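Local coordinates for protein Emp46p (PDB 2A6V) that serves as a lectin-like cargo receptor, recognising carbohydrate and taking part in the secretion of glycoproteins in yeast, at residues L111-R116 / L160-N165. Numbering follows the deposited sequence.
Sequences LMILLR and LRLTYN
With chi1 at -60°, Ile-113 sets CG2 anti to its backbone N and swings CG1 to the other side, beside that N, and this fork sends two methyl ends to two different leucines of 160-165. Leu-160 and Leu-162 answer with extended first torsions (Leu-160 chi1 175°), each holding CG away from its own N and reaching toward the other sheet. CG2 of Ile-113 meets CD1 of Leu-160 at 3.9 Å, while CD1 of Ile-113, at the end of the longer branch, lies 3.8 Å from CD1 of Leu-162. The isoleucine thus straddles two successive inward positions of the facing strand, its side chain running aslant to both. Leu-162 CD1 is shared, since Leu-111 CD2 approaches it at a looser 4.2 Å. Contact is by methyl groups alone, as befits backbones whose axes stay 11.1 Å apart at closest approach. Both strands alternate: Leu-111 and Ile-113 point inward from one, Leu-160 and Leu-162 from the other, whereas Leu-114 points away, and Arg-161 makes a salt bridge with Glu-69 of strand 66-75. Leu-174 touches both Ile-113 and Leu-160, and Phe-87 and Leu-89 of strand 84-90 extend the same apolar layer. Such meeting of aliphatic side chains between two facing sheets, here with strand directions 157° apart and so nearly antiparallel, is part of the hydrophobic core of the beta sandwich of legume-like lectins.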
loop_
_atom_site.group_PDB
_atom_site.type_symbol
_atom_site.label_atom_id
_atom_site.label_comp_id
_atom_site.label_asym_id
_atom_site.label_seq_id
_atom_site.Cartn_x
_atom_site.Cartn_y
_atom_site.Cartn_z
ATOM N N LEU A 111 4.801 5.125 -7.324
ATOM C CA LEU A 111 5.537 4.218 -6.469
ATOM C C LEU A 111 4.620 3.095 -6.038
ATOM O O LEU A 111 3.483 3.338 -5.635
ATOM C CB LEU A 111 6.043 4.972 -5.247
ATOM C CG LEU A 111 6.614 4.158 -4.095
ATOM C CD1 LEU A 111 7.926 3.430 -4.481
ATOM C CD2 LEU A 111 6.834 5.054 -2.876
ATOM N N MET A 112 5.104 1.869 -6.191
ATOM C CA MET A 112 4.421 0.676 -5.729
ATOM C C MET A 112 5.355 -0.055 -4.776
ATOM O O MET A 112 6.452 -0.473 -5.177
ATOM C CB MET A 112 4.089 -0.239 -6.910
ATOM C CG MET A 112 3.331 -1.492 -6.512
ATOM S SD MET A 112 3.077 -2.722 -7.783
ATOM C CE MET A 112 4.732 -3.308 -8.001
ATOM N N ILE A 113 4.906 -0.286 -3.548
ATOM C CA ILE A 113 5.633 -1.048 -2.548
ATOM C C ILE A 113 4.872 -2.346 -2.371
ATOM O O ILE A 113 3.700 -2.343 -1.965
ATOM C CB ILE A 113 5.754 -0.268 -1.219
ATOM C CG1 ILE A 113 6.497 1.064 -1.468
ATOM C CG2 ILE A 113 6.424 -1.122 -0.164
ATOM C CD1 ILE A 113 6.600 1.971 -0.251
ATOM N N LEU A 114 5.513 -3.464 -2.679
ATOM C CA LEU A 114 4.839 -4.704 -2.889
ATOM C C LEU A 114 5.325 -5.753 -1.913
ATOM O O LEU A 114 6.530 -5.966 -1.789
ATOM C CB LEU A 114 5.084 -5.170 -4.319
ATOM C CG LEU A 114 4.527 -6.513 -4.714
ATOM C CD1 LEU A 114 3.010 -6.575 -4.637
ATOM C CD2 LEU A 114 4.997 -6.822 -6.130
ATOM N N LEU A 115 4.390 -6.403 -1.218
ATOM C CA LEU A 115 4.612 -7.597 -0.428
ATOM C C LEU A 115 4.153 -8.777 -1.249
ATOM O O LEU A 115 2.963 -8.904 -1.565
ATOM C CB LEU A 115 3.855 -7.574 0.897
ATOM C CG LEU A 115 4.484 -6.704 1.977
ATOM C CD1 LEU A 115 4.529 -5.217 1.589
ATOM C CD2 LEU A 115 3.813 -6.894 3.279
ATOM N N ARG A 116 5.090 -9.628 -1.646
ATOM C CA ARG A 116 4.764 -10.809 -2.437
ATOM C C ARG A 116 5.894 -11.810 -2.316
ATOM O O ARG A 116 6.878 -11.560 -1.614
ATOM C CB ARG A 116 4.516 -10.447 -3.903
ATOM C CG ARG A 116 5.739 -10.180 -4.759
ATOM C CD ARG A 116 5.519 -10.485 -6.246
ATOM N NE ARG A 116 6.732 -10.267 -7.027
ATOM C CZ ARG A 116 7.041 -10.930 -8.132
ATOM N NH1 ARG A 116 6.212 -11.855 -8.622
ATOM N NH2 ARG A 116 8.193 -10.677 -8.752
ATOM N N LEU A 160 3.765 -1.010 8.119
ATOM C CA LEU A 160 4.611 -0.378 7.132
ATOM C C LEU A 160 4.582 1.101 7.415
ATOM O O LEU A 160 3.501 1.710 7.472
ATOM C CB LEU A 160 4.083 -0.696 5.722
ATOM C CG LEU A 160 4.792 -0.019 4.548
ATOM C CD1 LEU A 160 4.742 -0.924 3.331
ATOM C CD2 LEU A 160 4.193 1.354 4.270
ATOM N N ARG A 161 5.749 1.696 7.640
ATOM C CA ARG A 161 5.839 3.117 7.896
ATOM C C ARG A 161 6.717 3.770 6.849
ATOM O O ARG A 161 7.915 3.459 6.746
ATOM C CB ARG A 161 6.406 3.413 9.284
ATOM C CG ARG A 161 6.515 4.908 9.499
ATOM C CD ARG A 161 7.243 5.318 10.753
ATOM N NE ARG A 161 6.480 4.949 11.927
ATOM C CZ ARG A 161 6.992 4.705 13.134
ATOM N NH1 ARG A 161 8.307 4.773 13.363
ATOM N NH2 ARG A 161 6.173 4.377 14.132
ATOM N N LEU A 162 6.139 4.686 6.090
ATOM C CA LEU A 162 6.829 5.403 5.036
ATOM C C LEU A 162 6.972 6.846 5.486
ATOM O O LEU A 162 5.971 7.517 5.732
ATOM C CB LEU A 162 6.026 5.329 3.731
ATOM C CG LEU A 162 6.598 5.999 2.471
ATOM C CD1 LEU A 162 5.957 5.449 1.215
ATOM C CD2 LEU A 162 6.406 7.486 2.514
ATOM N N THR A 163 8.211 7.305 5.634
ATOM C CA THR A 163 8.481 8.705 5.992
ATOM C C THR A 163 9.164 9.376 4.802
ATOM O O THR A 163 10.029 8.786 4.179
ATOM C CB THR A 163 9.320 8.814 7.305
ATOM O OG1 THR A 163 10.504 8.020 7.229
ATOM C CG2 THR A 163 8.612 8.234 8.457
ATOM N N TYR A 164 8.758 10.595 4.461
ATOM C CA TYR A 164 9.287 11.252 3.283
ATOM C C TYR A 164 9.459 12.725 3.581
ATOM O O TYR A 164 8.522 13.384 4.006
ATOM C CB TYR A 164 8.357 11.054 2.086
ATOM C CG TYR A 164 8.694 11.907 0.895
ATOM C CD1 TYR A 164 9.900 11.767 0.210
ATOM C CD2 TYR A 164 7.822 12.879 0.463
ATOM C CE1 TYR A 164 10.190 12.567 -0.889
ATOM C CE2 TYR A 164 8.110 13.676 -0.629
ATOM C CZ TYR A 164 9.284 13.530 -1.296
ATOM O OH TYR A 164 9.532 14.340 -2.394
ATOM N N ASN A 165 10.672 13.221 3.368
ATOM C CA ASN A 165 11.021 14.593 3.726
ATOM C C ASN A 165 11.724 15.277 2.567
ATOM O O ASN A 165 12.926 15.152 2.427
ATOM C CB ASN A 165 11.902 14.613 4.968
ATOM C CG ASN A 165 12.168 16.021 5.459
ATOM O OD1 ASN A 165 11.635 16.983 4.920
ATOM N ND2 ASN A 165 12.969 16.131 6.489
#